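Local coordinates for protein VP2 (Primate bocaparvovirus 1, PDB 7L0Y) that builds the T=1 icosahedral capsid of human bocavirus 1 by self-assembly of 60 capsid protein copies, at residues S290-P302 and G310-S322. Sequence-based numbering, arbitrary orientation.
Sequences SSDTAPFMVCTNP and GAAGFGSGFDPPS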
loop_
_atom_site.group_PDB
_atom_site.type_symbol
_atom_site.label_atom_id
_atom_site.label_comp_id
_atom_site.label_asym_id
_atom_site.label_seq_id
_atom_site.Cartn_x
_atom_site.Cartn_y
_atom_site.Cartn_z
ATOM N N SER A 290 -70.598 -103.802 -16.799
ATOM C CA SER A 290 -69.569 -104.078 -15.804
ATOM C C SER A 290 -68.168 -103.882 -16.356
ATOM O O SER A 290 -67.264 -103.496 -15.614
ATOM C CB SER A 290 -69.723 -105.498 -15.267
ATOM O OG SER A 290 -69.501 -106.452 -16.288
ATOM N N SER A 291 -67.961 -104.138 -17.638
ATOM C CA SER A 291 -66.631 -104.074 -18.219
ATOM C C SER A 291 -66.324 -102.649 -18.667
ATOM O O SER A 291 -67.064 -101.706 -18.382
ATOM C CB SER A 291 -66.520 -105.058 -19.376
ATOM O OG SER A 291 -67.407 -104.694 -20.414
ATOM N N ASP A 292 -65.216 -102.481 -19.382
ATOM C CA ASP A 292 -64.883 -101.212 -20.014
ATOM C C ASP A 292 -65.440 -101.254 -21.428
ATOM O O ASP A 292 -64.960 -102.011 -22.273
ATOM C CB ASP A 292 -63.375 -100.984 -19.994
ATOM C CG ASP A 292 -62.977 -99.659 -20.600
ATOM O OD1 ASP A 292 -63.489 -98.611 -20.163
ATOM O OD2 ASP A 292 -62.109 -99.657 -21.487
ATOM N N THR A 293 -66.465 -100.446 -21.676
ATOM C CA THR A 293 -67.329 -100.608 -22.833
ATOM C C THR A 293 -66.970 -99.685 -23.985
ATOM O O THR A 293 -67.606 -99.763 -25.036
ATOM C CB THR A 293 -68.780 -100.382 -22.422
ATOM O OG1 THR A 293 -68.933 -99.039 -21.953
ATOM C CG2 THR A 293 -69.149 -101.326 -21.304
ATOM N N ALA A 294 -65.972 -98.829 -23.819
ATOM C CA ALA A 294 -65.764 -97.747 -24.770
ATOM C C ALA A 294 -65.593 -98.294 -26.184
ATOM O O ALA A 294 -65.039 -99.381 -26.368
ATOM C CB ALA A 294 -64.549 -96.913 -24.379
ATOM N N PRO A 295 -66.072 -97.576 -27.199
ATOM C CA PRO A 295 -66.020 -98.111 -28.565
ATOM C C PRO A 295 -64.615 -98.279 -29.100
ATOM O O PRO A 295 -64.376 -99.168 -29.922
ATOM C CB PRO A 295 -66.816 -97.072 -29.364
ATOM C CG PRO A 295 -66.687 -95.835 -28.589
ATOM C CD PRO A 295 -66.697 -96.247 -27.157
ATOM N N PHE A 296 -63.677 -97.449 -28.668
ATOM C CA PHE A 296 -62.275 -97.607 -29.011
ATOM C C PHE A 296 -61.490 -97.940 -27.760
ATOM O O PHE A 296 -61.709 -97.345 -26.703
ATOM C CB PHE A 296 -61.714 -96.354 -29.672
ATOM C CG PHE A 296 -62.238 -96.129 -31.042
ATOM C CD1 PHE A 296 -61.679 -96.786 -32.113
ATOM C CD2 PHE A 296 -63.298 -95.279 -31.261
ATOM C CE1 PHE A 296 -62.154 -96.594 -33.373
ATOM C CE2 PHE A 296 -63.782 -95.085 -32.525
ATOM C CZ PHE A 296 -63.209 -95.743 -33.585
ATOM N N MET A 297 -60.581 -98.889 -27.886
ATOM C CA MET A 297 -59.762 -99.344 -26.780
ATOM C C MET A 297 -58.313 -99.034 -27.117
ATOM O O MET A 297 -57.785 -99.538 -28.111
ATOM C CB MET A 297 -59.968 -100.835 -26.545
ATOM C CG MET A 297 -59.432 -101.314 -25.241
ATOM S SD MET A 297 -60.359 -100.570 -23.895
ATOM C CE MET A 297 -61.964 -101.317 -24.150
ATOM N N VAL A 298 -57.680 -98.204 -26.298
ATOM C CA VAL A 298 -56.317 -97.750 -26.538
ATOM C C VAL A 298 -55.398 -98.592 -25.672
ATOM O O VAL A 298 -55.310 -98.377 -24.461
ATOM C CB VAL A 298 -56.165 -96.256 -26.210
ATOM C CG1 VAL A 298 -54.728 -95.817 -26.336
ATOM C CG2 VAL A 298 -57.061 -95.419 -27.102
ATOM N N CYS A 299 -54.677 -99.513 -26.297
ATOM C CA CYS A 299 -53.913 -100.520 -25.582
ATOM C C CYS A 299 -52.432 -100.344 -25.861
ATOM O O CYS A 299 -52.030 -99.841 -26.911
ATOM C CB CYS A 299 -54.344 -101.936 -25.980
ATOM S SG CYS A 299 -56.057 -102.351 -25.598
ATOM N N THR A 300 -51.617 -100.739 -24.888
ATOM C CA THR A 300 -50.179 -100.899 -25.080
ATOM C C THR A 300 -49.877 -102.347 -24.727
ATOM O O THR A 300 -49.969 -102.739 -23.563
ATOM C CB THR A 300 -49.372 -99.927 -24.225
ATOM O OG1 THR A 300 -49.639 -100.169 -22.841
ATOM C CG2 THR A 300 -49.747 -98.501 -24.553
ATOM N N ASN A 301 -49.550 -103.149 -25.729
ATOM C CA ASN A 301 -49.113 -104.511 -25.471
ATOM C C ASN A 301 -47.699 -104.707 -25.987
ATOM O O ASN A 301 -47.497 -104.800 -27.207
ATOM C CB ASN A 301 -50.063 -105.516 -26.115
ATOM C CG ASN A 301 -49.803 -106.923 -25.652
ATOM O OD1 ASN A 301 -49.307 -107.144 -24.553
ATOM N ND2 ASN A 301 -50.142 -107.887 -26.485
ATOM N N PRO A 302 -46.698 -104.786 -25.115
ATOM C CA PRO A 302 -45.342 -105.082 -25.593
ATOM C C PRO A 302 -45.164 -106.491 -26.128
ATOM O O PRO A 302 -44.171 -106.746 -26.818
ATOM C CB PRO A 302 -44.483 -104.845 -24.348
ATOM C CG PRO A 302 -45.254 -103.876 -23.548
ATOM C CD PRO A 302 -46.688 -104.227 -23.754
ATOM N N GLY A 310 -62.061 -109.098 -25.474
ATOM C CA GLY A 310 -62.807 -108.167 -24.658
ATOM C C GLY A 310 -61.968 -107.009 -24.185
ATOM O O GLY A 310 -62.371 -106.312 -23.245
ATOM N N ALA A 311 -60.802 -106.801 -24.793
ATOM C CA ALA A 311 -59.746 -105.870 -24.429
ATOM C C ALA A 311 -58.988 -106.339 -23.195
ATOM O O ALA A 311 -57.926 -105.787 -22.900
ATOM C CB ALA A 311 -60.248 -104.433 -24.197
ATOM N N ALA A 312 -59.486 -107.347 -22.472
ATOM C CA ALA A 312 -58.880 -107.826 -21.237
ATOM C C ALA A 312 -58.593 -106.655 -20.311
ATOM O O ALA A 312 -59.407 -105.734 -20.187
ATOM C CB ALA A 312 -57.599 -108.611 -21.526
ATOM N N GLY A 313 -57.425 -106.672 -19.673
ATOM C CA GLY A 313 -56.989 -105.503 -18.936
ATOM C C GLY A 313 -56.072 -104.628 -19.764
ATOM O O GLY A 313 -55.584 -103.600 -19.290
ATOM N N PHE A 314 -55.819 -105.029 -21.007
ATOM C CA PHE A 314 -55.008 -104.208 -21.892
ATOM C C PHE A 314 -55.733 -102.911 -22.191
ATOM O O PHE A 314 -56.897 -102.911 -22.603
ATOM C CB PHE A 314 -54.711 -104.937 -23.200
ATOM C CG PHE A 314 -53.930 -106.202 -23.033
ATOM C CD1 PHE A 314 -52.569 -106.163 -22.812
ATOM C CD2 PHE A 314 -54.548 -107.433 -23.148
ATOM C CE1 PHE A 314 -51.844 -107.324 -22.670
ATOM C CE2 PHE A 314 -53.824 -108.599 -23.018
ATOM C CZ PHE A 314 -52.471 -108.543 -22.776
ATOM N N GLY A 315 -55.050 -101.810 -21.966
ATOM C CA GLY A 315 -55.529 -100.549 -22.459
ATOM C C GLY A 315 -56.743 -99.975 -21.755
ATOM O O GLY A 315 -57.372 -100.580 -20.891
ATOM N N SER A 316 -57.061 -98.754 -22.170
ATOM C CA SER A 316 -58.165 -97.991 -21.618
ATOM C C SER A 316 -59.070 -97.577 -22.766
ATOM O O SER A 316 -58.666 -97.569 -23.930
ATOM C CB SER A 316 -57.659 -96.769 -20.847
ATOM O OG SER A 316 -58.726 -95.991 -20.341
ATOM N N GLY A 317 -60.307 -97.224 -22.428
ATOM C CA GLY A 317 -61.279 -96.847 -23.429
ATOM C C GLY A 317 -61.149 -95.395 -23.835
ATOM O O GLY A 317 -60.867 -94.530 -23.004
ATOM N N PHE A 318 -61.374 -95.128 -25.116
ATOM C CA PHE A 318 -61.294 -93.778 -25.658
ATOM C C PHE A 318 -62.721 -93.307 -25.910
ATOM O O PHE A 318 -63.387 -93.748 -26.846
ATOM C CB PHE A 318 -60.456 -93.763 -26.927
ATOM C CG PHE A 318 -60.316 -92.412 -27.539
ATOM C CD1 PHE A 318 -59.341 -91.541 -27.098
ATOM C CD2 PHE A 318 -61.170 -92.004 -28.541
ATOM C CE1 PHE A 318 -59.213 -90.299 -27.658
ATOM C CE2 PHE A 318 -61.048 -90.764 -29.098
ATOM C CZ PHE A 318 -60.068 -89.909 -28.658
ATOM N N ASP A 319 -63.195 -92.406 -25.063
ATOM C CA ASP A 319 -64.559 -91.926 -25.184
ATOM C C ASP A 319 -64.657 -90.479 -24.712
ATOM O O ASP A 319 -64.000 -90.105 -23.744
ATOM C CB ASP A 319 -65.482 -92.832 -24.375
ATOM C CG ASP A 319 -66.933 -92.481 -24.534
ATOM O OD1 ASP A 319 -67.472 -92.674 -25.646
ATOM O OD2 ASP A 319 -67.544 -92.024 -23.546
ATOM N N PRO A 320 -65.483 -89.659 -25.377
ATOM C CA PRO A 320 -66.221 -89.939 -26.612
ATOM C C PRO A 320 -65.332 -89.949 -27.851
ATOM O O PRO A 320 -64.423 -89.141 -27.966
ATOM C CB PRO A 320 -67.232 -88.797 -26.676
ATOM C CG PRO A 320 -66.563 -87.684 -25.975
ATOM C CD PRO A 320 -65.744 -88.297 -24.884
ATOM N N PRO A 321 -65.583 -90.881 -28.749
ATOM C CA PRO A 321 -64.765 -90.987 -29.963
ATOM C C PRO A 321 -65.050 -89.926 -31.016
ATOM O O PRO A 321 -64.180 -89.604 -31.826
ATOM C CB PRO A 321 -65.123 -92.380 -30.480
ATOM C CG PRO A 321 -66.516 -92.568 -30.040
ATOM C CD PRO A 321 -66.675 -91.864 -28.734
ATOM N N SER A 322 -66.268 -89.382 -31.009
ATOM C CA SER A 322 -66.800 -88.720 -32.198
ATOM C C SER A 322 -66.114 -87.389 -32.470
ATOM O O SER A 322 -66.190 -86.866 -33.585
ATOM C CB SER A 322 -68.309 -88.528 -32.055
ATOM O OG SER A 322 -68.635 -87.682 -30.968
#
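Val298 and Ser316 pair through both of their backbone groups, with Val298 N donating to Ser316 O at 2.6 Å and Ser316 N to Val298 O at 2.9 Å. Two residues along, Phe318 N reaches Phe296 O at 2.7 Å, and between these bonds Met297 lies across from Gly317. That glycine has no side chain, and Ala294 CB rests on its CA.

Apolar side chains pack on both faces. With Met297 lie Ala294 and Ala311; bends at chi2 and chi3, both 66°, fold the methionine so that CG and CE both touch Ala311 CB while SD sits beside Ser316 O. On the face of Val298 and Phe296, Val298 CG2 meets Phe318 CB at 3.8 Å, and Pro321 CB approaches the edge of the Phe296 ring at CD2, 3.5 Å away. Pro295 and Pro321 cross at about a right angle, CG against CG.

A type II' turn from Ala311 to Phe314 leads into strand 316-318. Here the Asn301 amide lies obliquely by the Phe314 ring near CE1, the two planes 56° apart, and Cys299 SG packs against Phe314 CB. The carboxylate of Asp319 forms salt bridges with Arg285 and with Arg248 of a neighbouring subunit.

This is a beta hairpin, its two consecutive strands joined by a long connection (301-315). In the parvovirus jelly-roll fold, its place between strands 215-232 and 424-429 is consistent with the long GH loop; strand 296-300 also pairs antiparallel with a strand of the neighbouring subunit, carrying the sheet across the capsid interface.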